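Local coordinates for protein racemase (Pseudovibrio sp. JE062, PDB 3MKC) that belongs to the mandelate racemase / muconate lactonizing enzyme family of the enolase superfamily, pairing an N-terminal capping domain with a TIM-barrel-like domain, at residues 31-36 against 318-323; 52-57 against 100-105; 89-94 against 105-110; 264-269 against 284-289. All coordinates share one frame; numbering follows the deposited sequence.

Interaction 1: residues 31-36 against 318-323; sequences TVVVKV and TGITSA
T31 and V33 meet T318 and I320 through methyl groups, with no ring on either side. The flat group beside them is the carboxylate of E47, from strand 43-48. Its OE1 is hydrogen-bonded to both T31 OG1 and T318 OG1. Its OE2 is hydrogen-bonded to T321 OG1. One carboxylate therefore bridges the two segments, which share no direct polar bond. The first of two apolar contacts lies next to this cluster. T31 and T318 reach toward each other tip to tip, with T31 CG2 3.9 Å from T318 CG2. The hydroxyl of T31 is turned opposite its backbone N (chi1 -170°). This leaves CG2 on the side that faces T318.

The contact joins two domains of the enolase fold. Strand 29-38 is the middle strand of the three-stranded antiparallel sheet in the N-terminal domain. Helix 319-331 belongs to the barrel domain, and its first turn abuts that sheet.

The second apolar contact lies two residues further along each segment. The side chains of V33 and I320 cross at about a right angle. I320 CD1 sits 4.0 Å from V33 CG2 and 4.2 Å from V33 CG1, so the fork of the valine receives the end of the isoleucine. I320 reaches it with an extended arm (chi2 -179°). Its side chain also touches M112 of helix 102-122.

T318 is the N-cap of the helix. Its OG1 accepts from I320 N at 3.2 Å, with a nearly straight N-H...O angle of 166°. The same hydroxyl thus serves both the helix start and E47.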
loop_
_atom_site.group_PDB
_atom_site.type_symbol
_atom_site.label_atom_id
_atom_site.label_comp_id
_atom_site.label_asym_id
_atom_site.label_seq_id
_atom_site.Cartn_x
_atom_site.Cartn_y
_atom_site.Cartn_z
ATOM N N THR A 31 13.025 -1.080 -5.671
ATOM C CA THR A 31 12.425 -1.653 -4.493
ATOM C C THR A 31 13.504 -2.409 -3.740
ATOM O O THR A 31 14.666 -2.467 -4.166
ATOM C CB THR A 31 11.274 -2.621 -4.844
ATOM O OG1 THR A 31 10.576 -2.973 -3.645
ATOM C CG2 THR A 31 11.815 -3.898 -5.497
ATOM N N VAL A 32 13.120 -2.965 -2.605
ATOM C CA VAL A 32 14.040 -3.732 -1.807
ATOM C C VAL A 32 13.325 -5.010 -1.439
ATOM O O VAL A 32 12.438 -5.015 -0.589
ATOM C CB VAL A 32 14.439 -2.977 -0.537
ATOM C CG1 VAL A 32 15.456 -3.779 0.235
ATOM C CG2 VAL A 32 14.994 -1.614 -0.910
ATOM N N VAL A 33 13.688 -6.095 -2.109
ATOM C CA VAL A 33 13.070 -7.375 -1.820
ATOM C C VAL A 33 13.614 -7.910 -0.511
ATOM O O VAL A 33 14.812 -7.815 -0.244
ATOM C CB VAL A 33 13.367 -8.409 -2.922
ATOM C CG1 VAL A 33 12.773 -9.760 -2.538
ATOM C CG2 VAL A 33 12.798 -7.934 -4.246
ATOM N N VAL A 34 12.729 -8.446 0.317
ATOM C CA VAL A 34 13.141 -9.033 1.575
ATOM C C VAL A 34 12.877 -10.532 1.476
ATOM O O VAL A 34 11.732 -10.959 1.322
ATOM C CB VAL A 34 12.344 -8.468 2.763
ATOM C CG1 VAL A 34 12.748 -9.195 4.043
ATOM C CG2 VAL A 34 12.592 -6.975 2.889
ATOM N N LYS A 35 13.939 -11.326 1.557
ATOM C CA LYS A 35 13.815 -12.773 1.472
ATOM C C LYS A 35 14.158 -13.416 2.812
ATOM O O LYS A 35 15.296 -13.328 3.281
ATOM C CB LYS A 35 14.754 -13.301 0.387
ATOM C CG LYS A 35 14.603 -14.774 0.037
ATOM C CD LYS A 35 15.635 -15.136 -1.031
ATOM C CE LYS A 35 15.446 -16.531 -1.587
ATOM N NZ LYS A 35 16.310 -16.735 -2.794
ATOM N N VAL A 36 13.168 -14.053 3.434
ATOM C CA VAL A 36 13.371 -14.728 4.711
ATOM C C VAL A 36 13.383 -16.228 4.425
ATOM O O VAL A 36 12.404 -16.786 3.936
ATOM C CB VAL A 36 12.236 -14.399 5.711
ATOM C CG1 VAL A 36 12.510 -15.057 7.049
ATOM C CG2 VAL A 36 12.118 -12.889 5.883
ATOM N N THR A 318 5.855 -3.211 -6.345
ATOM C CA THR A 318 5.907 -4.293 -7.327
ATOM C C THR A 318 4.816 -5.327 -7.109
ATOM O O THR A 318 3.875 -5.102 -6.349
ATOM C CB THR A 318 7.270 -5.012 -7.311
ATOM O OG1 THR A 318 7.359 -5.862 -6.164
ATOM C CG2 THR A 318 8.399 -3.996 -7.280
ATOM N N GLY A 319 4.950 -6.466 -7.784
ATOM C CA GLY A 319 3.964 -7.521 -7.653
ATOM C C GLY A 319 3.931 -8.122 -6.261
ATOM O O GLY A 319 2.962 -8.780 -5.884
ATOM N N ILE A 320 4.991 -7.903 -5.489
ATOM C CA ILE A 320 5.049 -8.443 -4.138
ATOM C C ILE A 320 3.995 -7.781 -3.248
ATOM O O ILE A 320 3.263 -8.454 -2.521
ATOM C CB ILE A 320 6.441 -8.234 -3.517
ATOM C CG1 ILE A 320 7.500 -8.947 -4.371
ATOM C CG2 ILE A 320 6.464 -8.777 -2.097
ATOM C CD1 ILE A 320 8.916 -8.831 -3.827
ATOM N N THR A 321 3.921 -6.458 -3.311
ATOM C CA THR A 321 2.946 -5.729 -2.512
ATOM C C THR A 321 1.534 -5.912 -3.076
ATOM O O THR A 321 0.564 -5.986 -2.319
ATOM C CB THR A 321 3.309 -4.232 -2.436
ATOM O OG1 THR A 321 4.561 -4.089 -1.752
ATOM C CG2 THR A 321 2.235 -3.444 -1.688
ATOM N N SER A 322 1.409 -5.998 -4.399
ATOM C CA SER A 322 0.089 -6.197 -4.995
ATOM C C SER A 322 -0.517 -7.507 -4.495
ATOM O O SER A 322 -1.728 -7.601 -4.294
ATOM C CB SER A 322 0.174 -6.219 -6.525
ATOM O OG SER A 322 0.322 -4.909 -7.049
ATOM N N ALA A 323 0.324 -8.519 -4.290
ATOM C CA ALA A 323 -0.154 -9.802 -3.801
ATOM C C ALA A 323 -0.638 -9.654 -2.360
ATOM O O ALA A 323 -1.711 -10.151 -1.995
ATOM C CB ALA A 323 0.961 -10.843 -3.872
#

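Interaction 2: residues 52-57 against 100-105; sequences PDAILA and RGLGMF
I55 and L102 make the main contact between these segments, and it is wholly apolar. Their side chains cross obliquely. I55 CD1 lies 3.4 Å from L102 CD1, which is tighter than usual for two carbons. The same methyl is 3.7 Å from L102 CG, so one end of I55 is pressed against the branch point of the leucine. I55 puts it there through two successive turns near -60° (chi1 -65°, chi2 -62°), which bring CD1 closer to L102 than its CB direction alone would suggest. L102 answers with CG opposite its backbone N (chi1 -173°). Its other branch, CD2, reaches A54 CB at 4.3 Å. The leucine therefore straddles two neighbouring residues of helix 52-59.

F105 adds a smaller contact. Its CB is 4.2 Å from I55 CD1, which stands oblique to the phenyl ring. One face of that ring is covered by its own segment. L102 CA stands 3.8 Å above the plane of the F105 ring, over its centre, and G101 C lies over the same face nearer the rim. The ring thus lies over the backbone of G101 and L102.

Backbone bonds shape this turn. M104 N donates to G101 O at 2.9 Å, and F105 N donates to L102 O. G101 N makes a weak hydrogen bond to T267 OG1 of the barrel domain.

Behind the contact, I55 also rests on F17 and V32 of the antiparallel sheet. Helices packed together and against one antiparallel sheet form the alpha+beta capping domain characteristic of the enolase superfamily.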
loop_
_atom_site.group_PDB
_atom_site.type_symbol
_atom_site.label_atom_id
_atom_site.label_comp_id
_atom_site.label_asym_id
_atom_site.label_seq_id
_atom_site.Cartn_x
_atom_site.Cartn_y
_atom_site.Cartn_z
ATOM N N PRO A 52 16.693 2.185 -1.813
ATOM C CA PRO A 52 17.289 0.853 -1.651
ATOM C C PRO A 52 18.629 0.835 -0.919
ATOM O O PRO A 52 18.841 0.008 -0.037
ATOM C CB PRO A 52 17.404 0.351 -3.088
ATOM C CG PRO A 52 16.207 0.973 -3.746
ATOM C CD PRO A 52 16.225 2.391 -3.195
ATOM N N ASP A 53 19.525 1.749 -1.275
ATOM C CA ASP A 53 20.837 1.797 -0.638
ATOM C C ASP A 53 20.777 2.180 0.839
ATOM O O ASP A 53 21.576 1.698 1.640
ATOM C CB ASP A 53 21.773 2.739 -1.410
ATOM C CG ASP A 53 21.156 4.100 -1.679
ATOM O OD1 ASP A 53 19.913 4.194 -1.741
ATOM O OD2 ASP A 53 21.922 5.077 -1.853
ATOM N N ALA A 54 19.824 3.036 1.203
ATOM C CA ALA A 54 19.677 3.441 2.596
ATOM C C ALA A 54 19.086 2.269 3.370
ATOM O O ALA A 54 19.504 1.970 4.484
ATOM C CB ALA A 54 18.769 4.657 2.699
ATOM N N ILE A 55 18.122 1.588 2.758
ATOM C CA ILE A 55 17.490 0.440 3.398
ATOM C C ILE A 55 18.500 -0.683 3.624
ATOM O O ILE A 55 18.559 -1.270 4.707
ATOM C CB ILE A 55 16.318 -0.080 2.550
ATOM C CG1 ILE A 55 15.218 0.982 2.496
ATOM C CG2 ILE A 55 15.772 -1.375 3.134
ATOM C CD1 ILE A 55 14.620 1.315 3.837
ATOM N N LEU A 56 19.294 -0.989 2.602
ATOM C CA LEU A 56 20.297 -2.042 2.734
ATOM C C LEU A 56 21.259 -1.716 3.879
ATOM O O LEU A 56 21.588 -2.581 4.693
ATOM C CB LEU A 56 21.086 -2.200 1.428
ATOM C CG LEU A 56 22.087 -3.358 1.375
ATOM C CD1 LEU A 56 21.330 -4.675 1.383
ATOM C CD2 LEU A 56 22.949 -3.254 0.121
ATOM N N ALA A 57 21.703 -0.461 3.948
ATOM C CA ALA A 57 22.634 -0.061 5.004
ATOM C C ALA A 57 21.990 -0.229 6.374
ATOM O O ALA A 57 22.610 -0.739 7.307
ATOM C CB ALA A 57 23.071 1.383 4.800
ATOM N N ARG A 100 9.709 5.005 13.878
ATOM C CA ARG A 100 8.980 5.710 12.831
ATOM C C ARG A 100 9.932 5.882 11.655
ATOM O O ARG A 100 11.120 5.572 11.755
ATOM C CB ARG A 100 8.542 7.099 13.312
ATOM C CG ARG A 100 7.715 7.120 14.604
ATOM C CD ARG A 100 6.303 6.601 14.410
ATOM N NE ARG A 100 5.478 6.879 15.585
ATOM C CZ ARG A 100 5.476 6.157 16.703
ATOM N NH1 ARG A 100 6.243 5.076 16.817
ATOM N NH2 ARG A 100 4.734 6.550 17.732
ATOM N N GLY A 101 9.410 6.370 10.537
ATOM C CA GLY A 101 10.259 6.608 9.383
ATOM C C GLY A 101 10.877 5.411 8.682
ATOM O O GLY A 101 10.314 4.317 8.668
ATOM N N LEU A 102 12.052 5.639 8.099
ATOM C CA LEU A 102 12.772 4.620 7.328
ATOM C C LEU A 102 12.857 3.246 7.979
ATOM O O LEU A 102 12.612 2.227 7.331
ATOM C CB LEU A 102 14.195 5.104 7.019
ATOM C CG LEU A 102 15.002 4.212 6.073
ATOM C CD1 LEU A 102 14.691 4.598 4.636
ATOM C CD2 LEU A 102 16.494 4.376 6.333
ATOM N N GLY A 103 13.235 3.220 9.252
ATOM C CA GLY A 103 13.356 1.957 9.952
ATOM C C GLY A 103 12.118 1.091 9.836
ATOM O O GLY A 103 12.219 -0.131 9.722
HETATM N N MSE A 104 10.947 1.716 9.858
HETATM C CA MSE A 104 9.699 0.967 9.767
HETATM C C MSE A 104 9.488 0.357 8.386
HETATM O O MSE A 104 8.808 -0.659 8.261
HETATM C CB MSE A 104 8.506 1.864 10.127
HETATM C CG MSE A 104 8.377 2.145 11.629
HETATM SE SE MSE A 104 8.197 0.582 12.750
HETATM C CE MSE A 104 6.627 -0.189 11.964
ATOM N N PHE A 105 10.065 0.963 7.351
ATOM C CA PHE A 105 9.900 0.399 6.014
ATOM C C PHE A 105 10.583 -0.968 6.034
ATOM O O PHE A 105 10.059 -1.947 5.506
ATOM C CB PHE A 105 10.559 1.269 4.932
ATOM C CG PHE A 105 10.124 2.710 4.926
ATOM C CD1 PHE A 105 9.048 3.157 5.699
ATOM C CD2 PHE A 105 10.819 3.636 4.147
ATOM C CE1 PHE A 105 8.679 4.503 5.693
ATOM C CE2 PHE A 105 10.456 4.983 4.135
ATOM C CZ PHE A 105 9.385 5.418 4.910
#

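Interaction 3: residues 89-94 against 105-110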
loop_
_atom_site.group_PDB
_atom_site.type_symbol
_atom_site.label_atom_id
_atom_site.label_comp_id
_atom_site.label_asym_id
_atom_site.label_seq_id
_atom_site.Cartn_x
_atom_site.Cartn_y
_atom_site.Cartn_z
ATOM N N ALA A 89 9.083 -8.135 18.814
ATOM C CA ALA A 89 10.487 -8.332 19.154
ATOM C C ALA A 89 11.388 -7.414 18.348
ATOM O O ALA A 89 12.311 -6.805 18.891
ATOM C CB ALA A 89 10.882 -9.788 18.922
HETATM N N MSE A 90 11.124 -7.323 17.051
HETATM C CA MSE A 90 11.916 -6.473 16.179
HETATM C C MSE A 90 11.707 -5.007 16.552
HETATM O O MSE A 90 12.672 -4.243 16.699
HETATM C CB MSE A 90 11.523 -6.692 14.712
HETATM C CG MSE A 90 11.944 -8.035 14.124
HETATM SE SE MSE A 90 11.610 -8.113 12.224
HETATM C CE MSE A 90 9.686 -8.177 12.306
ATOM N N TYR A 91 10.444 -4.617 16.703
ATOM C CA TYR A 91 10.116 -3.238 17.050
ATOM C C TYR A 91 10.765 -2.818 18.370
ATOM O O TYR A 91 11.409 -1.776 18.448
ATOM C CB TYR A 91 8.599 -3.058 17.162
ATOM C CG TYR A 91 8.181 -1.617 17.376
ATOM C CD1 TYR A 91 7.965 -0.768 16.294
ATOM C CD2 TYR A 91 8.024 -1.097 18.661
ATOM C CE1 TYR A 91 7.599 0.568 16.485
ATOM C CE2 TYR A 91 7.663 0.232 18.863
ATOM C CZ TYR A 91 7.449 1.059 17.770
ATOM O OH TYR A 91 7.072 2.370 17.965
ATOM N N ASP A 92 10.589 -3.634 19.403
ATOM C CA ASP A 92 11.145 -3.320 20.711
ATOM C C ASP A 92 12.658 -3.140 20.687
ATOM O O ASP A 92 13.193 -2.263 21.356
ATOM C CB ASP A 92 10.796 -4.426 21.710
ATOM C CG ASP A 92 11.373 -4.167 23.083
ATOM O OD1 ASP A 92 10.934 -3.200 23.745
ATOM O OD2 ASP A 92 12.278 -4.922 23.502
ATOM N N ALA A 93 13.347 -3.967 19.907
ATOM C CA ALA A 93 14.807 -3.918 19.854
ATOM C C ALA A 93 15.404 -2.829 18.975
ATOM O O ALA A 93 16.618 -2.624 18.980
ATOM C CB ALA A 93 15.345 -5.283 19.414
ATOM N N THR A 94 14.563 -2.112 18.240
ATOM C CA THR A 94 15.048 -1.079 17.337
ATOM C C THR A 94 14.458 0.308 17.610
ATOM O O THR A 94 14.571 1.200 16.777
ATOM C CB THR A 94 14.708 -1.453 15.893
ATOM O OG1 THR A 94 13.288 -1.615 15.785
ATOM C CG2 THR A 94 15.392 -2.769 15.496
ATOM N N PHE A 105 10.065 0.963 7.351
ATOM C CA PHE A 105 9.900 0.399 6.014
ATOM C C PHE A 105 10.583 -0.968 6.034
ATOM O O PHE A 105 10.059 -1.947 5.506
ATOM C CB PHE A 105 10.559 1.269 4.932
ATOM C CG PHE A 105 10.124 2.710 4.926
ATOM C CD1 PHE A 105 9.048 3.157 5.699
ATOM C CD2 PHE A 105 10.819 3.636 4.147
ATOM C CE1 PHE A 105 8.679 4.503 5.693
ATOM C CE2 PHE A 105 10.456 4.983 4.135
ATOM C CZ PHE A 105 9.385 5.418 4.910
ATOM N N ALA A 106 11.752 -1.030 6.665
ATOM C CA ALA A 106 12.506 -2.272 6.755
ATOM C C ALA A 106 11.735 -3.333 7.538
ATOM O O ALA A 106 11.671 -4.494 7.135
ATOM C CB ALA A 106 13.851 -2.012 7.416
ATOM N N LEU A 107 11.149 -2.928 8.660
ATOM C CA LEU A 107 10.387 -3.861 9.470
ATOM C C LEU A 107 9.207 -4.365 8.639
ATOM O O LEU A 107 8.882 -5.547 8.668
ATOM C CB LEU A 107 9.900 -3.172 10.751
ATOM C CG LEU A 107 9.208 -4.015 11.829
ATOM C CD1 LEU A 107 9.214 -3.250 13.137
ATOM C CD2 LEU A 107 7.778 -4.348 11.416
ATOM N N SER A 108 8.589 -3.455 7.888
ATOM C CA SER A 108 7.444 -3.780 7.040
ATOM C C SER A 108 7.753 -4.901 6.041
ATOM O O SER A 108 6.974 -5.845 5.892
ATOM C CB SER A 108 6.997 -2.532 6.279
ATOM O OG SER A 108 6.596 -1.502 7.174
ATOM N N GLY A 109 8.882 -4.785 5.351
ATOM C CA GLY A 109 9.254 -5.806 4.383
ATOM C C GLY A 109 9.416 -7.173 5.020
ATOM O O GLY A 109 9.036 -8.192 4.442
ATOM N N ILE A 110 10.000 -7.210 6.211
ATOM C CA ILE A 110 10.183 -8.478 6.896
ATOM C C ILE A 110 8.822 -9.046 7.308
ATOM O O ILE A 110 8.579 -10.238 7.160
ATOM C CB ILE A 110 11.088 -8.321 8.149
ATOM C CG1 ILE A 110 12.484 -7.850 7.723
ATOM C CG2 ILE A 110 11.189 -9.646 8.889
ATOM C CD1 ILE A 110 13.423 -7.554 8.883
#
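L107 is the first residue of 105-110 to touch the other helix. Its CD1 lies 4.0 Å from Y91 N and 4.1 Å from Y91 CB. The methyl thus rests against the backbone of helix 83-93, and it meets the Y91 ring at its edge, near the ring plane. L107 CG is 4.2 Å from M90 CE.

One turn after L107, I110 meets M90, a selenomethionine in this model. I110 CG2 is 3.7 Å from M90 SE and 4.0 Å from M90 CE. I110 CD1 also lies against the selenium of M90, at 3.8 Å. M90 leaves its helix with CB-CG-SE extended and then bends at the last torsion (chi3 -70°). This turns CE toward L107, while SE stays against I110.

The helix segments 89-93 and 105-110 run nearly antiparallel, at 164°, with their axes 11.0 Å apart at closest approach. Large side chains fill this wide spacing. Beside them, T94 OG1 donates to M90 O at 2.8 Å, within its own segment. The contact across the helices is thus one of dispersion, with the polarisable selenium resting against both methyls of I110.

Interaction 4: residues 264-269 against 284-289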
loop_
_atom_site.group_PDB
_atom_site.type_symbol
_atom_site.label_atom_id
_atom_site.label_comp_id
_atom_site.label_asym_id
_atom_site.label_seq_id
_atom_site.Cartn_x
_atom_site.Cartn_y
_atom_site.Cartn_z
ATOM N N GLU A 264 -1.058 8.539 4.086
ATOM C CA GLU A 264 -0.330 7.888 3.003
ATOM C C GLU A 264 1.139 7.635 3.337
ATOM O O GLU A 264 1.660 6.564 3.052
ATOM C CB GLU A 264 -0.398 8.737 1.724
ATOM C CG GLU A 264 0.698 8.377 0.715
ATOM C CD GLU A 264 0.597 9.134 -0.591
ATOM O OE1 GLU A 264 0.508 10.379 -0.564
ATOM O OE2 GLU A 264 0.617 8.474 -1.654
HETATM N N MSE A 265 1.807 8.621 3.936
HETATM C CA MSE A 265 3.233 8.483 4.242
HETATM C C MSE A 265 3.570 8.121 5.683
HETATM O O MSE A 265 4.745 8.051 6.061
HETATM C CB MSE A 265 3.966 9.780 3.879
HETATM C CG MSE A 265 3.753 10.242 2.438
HETATM SE SE MSE A 265 4.827 11.768 1.976
HETATM C CE MSE A 265 3.638 13.165 2.499
ATOM N N SER A 266 2.541 7.888 6.485
ATOM C CA SER A 266 2.716 7.567 7.904
ATOM C C SER A 266 3.268 6.170 8.180
ATOM O O SER A 266 3.371 5.338 7.279
ATOM C CB SER A 266 1.373 7.678 8.609
ATOM O OG SER A 266 0.523 6.636 8.156
ATOM N N THR A 267 3.630 5.932 9.442
ATOM C CA THR A 267 4.101 4.616 9.883
ATOM C C THR A 267 3.569 4.364 11.294
ATOM O O THR A 267 3.465 5.290 12.106
ATOM C CB THR A 267 5.648 4.487 9.894
ATOM O OG1 THR A 267 6.197 5.303 10.938
ATOM C CG2 THR A 267 6.228 4.889 8.539
ATOM N N THR A 268 3.222 3.105 11.546
ATOM C CA THR A 268 2.680 2.585 12.798
ATOM C C THR A 268 1.238 2.955 13.071
ATOM O O THR A 268 0.693 3.898 12.497
ATOM C CB THR A 268 3.495 2.997 14.038
ATOM O OG1 THR A 268 3.214 4.363 14.361
ATOM C CG2 THR A 268 4.995 2.810 13.784
ATOM N N ARG A 269 0.630 2.185 13.960
ATOM C CA ARG A 269 -0.755 2.398 14.342
ATOM C C ARG A 269 -0.839 3.634 15.219
ATOM O O ARG A 269 -1.919 4.167 15.447
ATOM C CB ARG A 269 -1.272 1.178 15.106
ATOM C CG ARG A 269 -0.430 0.795 16.313
ATOM C CD ARG A 269 -0.907 -0.531 16.893
ATOM N NE ARG A 269 -0.236 -0.891 18.143
ATOM C CZ ARG A 269 1.040 -1.252 18.233
ATOM N NH1 ARG A 269 1.793 -1.305 17.144
ATOM N NH2 ARG A 269 1.564 -1.559 19.414
ATOM N N LEU A 284 -7.892 5.962 5.823
ATOM C CA LEU A 284 -6.452 5.892 6.055
ATOM C C LEU A 284 -5.772 5.161 4.904
ATOM O O LEU A 284 -6.285 4.160 4.407
ATOM C CB LEU A 284 -6.164 5.140 7.350
ATOM C CG LEU A 284 -6.705 5.785 8.628
ATOM C CD1 LEU A 284 -6.537 4.803 9.775
ATOM C CD2 LEU A 284 -5.955 7.088 8.920
ATOM N N GLN A 285 -4.596 5.642 4.512
ATOM C CA GLN A 285 -3.867 5.040 3.408
ATOM C C GLN A 285 -2.491 4.485 3.782
ATOM O O GLN A 285 -1.600 4.392 2.929
ATOM C CB GLN A 285 -3.740 6.059 2.272
ATOM C CG GLN A 285 -5.102 6.581 1.817
ATOM C CD GLN A 285 -5.016 7.629 0.724
ATOM O OE1 GLN A 285 -4.273 8.599 0.835
ATOM N NE2 GLN A 285 -5.795 7.442 -0.336
ATOM N N SER A 286 -2.323 4.115 5.052
ATOM C CA SER A 286 -1.063 3.545 5.527
ATOM C C SER A 286 -0.613 2.455 4.551
ATOM O O SER A 286 -1.393 1.583 4.177
ATOM C CB SER A 286 -1.258 2.966 6.924
ATOM O OG SER A 286 -1.821 3.946 7.781
ATOM N N ASP A 287 0.657 2.504 4.165
ATOM C CA ASP A 287 1.228 1.579 3.175
ATOM C C ASP A 287 1.776 0.255 3.711
ATOM O O ASP A 287 2.430 0.218 4.745
ATOM C CB ASP A 287 2.339 2.318 2.421
ATOM C CG ASP A 287 2.764 1.618 1.144
ATOM O OD1 ASP A 287 2.875 0.378 1.132
ATOM O OD2 ASP A 287 3.007 2.329 0.149
ATOM N N TYR A 288 1.517 -0.824 2.974
ATOM C CA TYR A 288 1.977 -2.163 3.333
ATOM C C TYR A 288 3.467 -2.209 3.615
ATOM O O TYR A 288 3.912 -2.792 4.605
ATOM C CB TYR A 288 1.716 -3.150 2.189
ATOM C CG TYR A 288 0.294 -3.218 1.704
ATOM C CD1 TYR A 288 -0.623 -4.089 2.290
ATOM C CD2 TYR A 288 -0.139 -2.411 0.654
ATOM C CE1 TYR A 288 -1.938 -4.155 1.845
ATOM C CE2 TYR A 288 -1.452 -2.469 0.201
ATOM C CZ TYR A 288 -2.347 -3.341 0.803
ATOM O OH TYR A 288 -3.660 -3.375 0.382
ATOM N N ASN A 289 4.239 -1.606 2.721
ATOM C CA ASN A 289 5.688 -1.641 2.833
ATOM C C ASN A 289 6.310 -0.461 3.563
ATOM O O ASN A 289 7.520 -0.229 3.462
ATOM C CB ASN A 289 6.304 -1.782 1.433
ATOM C CG ASN A 289 5.790 -0.737 0.461
ATOM O OD1 ASN A 289 5.912 0.465 0.705
ATOM N ND2 ASN A 289 5.208 -1.192 -0.653
HETATM O O HOH W 1 2.562 4.611 4.833
HETATM O O HOH W 2 0.224 4.188 9.786
#
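Q285 packs against E264, and its chain can be followed outward. CB lies 3.9 Å from E264 CA and close to E264 N. CG and CD continue the chain in extended form (chi2 178°). At the tip, Q285 OE1 is 4.0 Å from E264 CB, while NE2 makes a weak hydrogen bond to E238 OE1. The end of E264 itself leads away, and its OE1 is hydrogen-bonded to Y214 OH.

Further along, S266 OG and S286 OG face each other at 3.6 Å, too far apart for a direct bond. A water joins them. It donates to S266 OG at 3.0 Å and to T268 O, and is hydrogen-bonded to S286 OG at 2.9 Å. S266 OG is also hydrogen-bonded to A263 O.

A second water links the two backbones. It donates to E264 O and to S266 O (2.7 Å), and accepts from D287 N at 2.9 Å. One water thus ties two carbonyls of 264-269 to an amide of 284-289. D287 OD1 then accepts from N289 N at 2.9 Å, which forms an Asx turn.

In sequence, helix 268-277 lies between strands 261-262 and 283-284. These segments follow the C-terminal ends of the two strands, the end of the barrel where enolase-superfamily active sites lie. This beta-alpha-beta unit is the repeating element of a TIM barrel.

Interactions 2 and 3 lie within the N-terminal capping domain and use consecutive parts of the chain at helix 102-122. They share F105, their segments alternate along the chain, and their centres are about 10 Å apart. Interaction 4 comes later, within the barrel, its centre about 15 Å from that of interaction 2 and 14 Å from that of interaction 3. Interaction 1 is the one that spans the two domains. It joins the early sheet to a late barrel helix, so its segments enclose all the others in sequence. Its centre is about 14 to 16 Å from theirs. V32 and V34 touch interactions 2 and 3 respectively, and T321 probably hydrogen-bonds N289 of interaction 4.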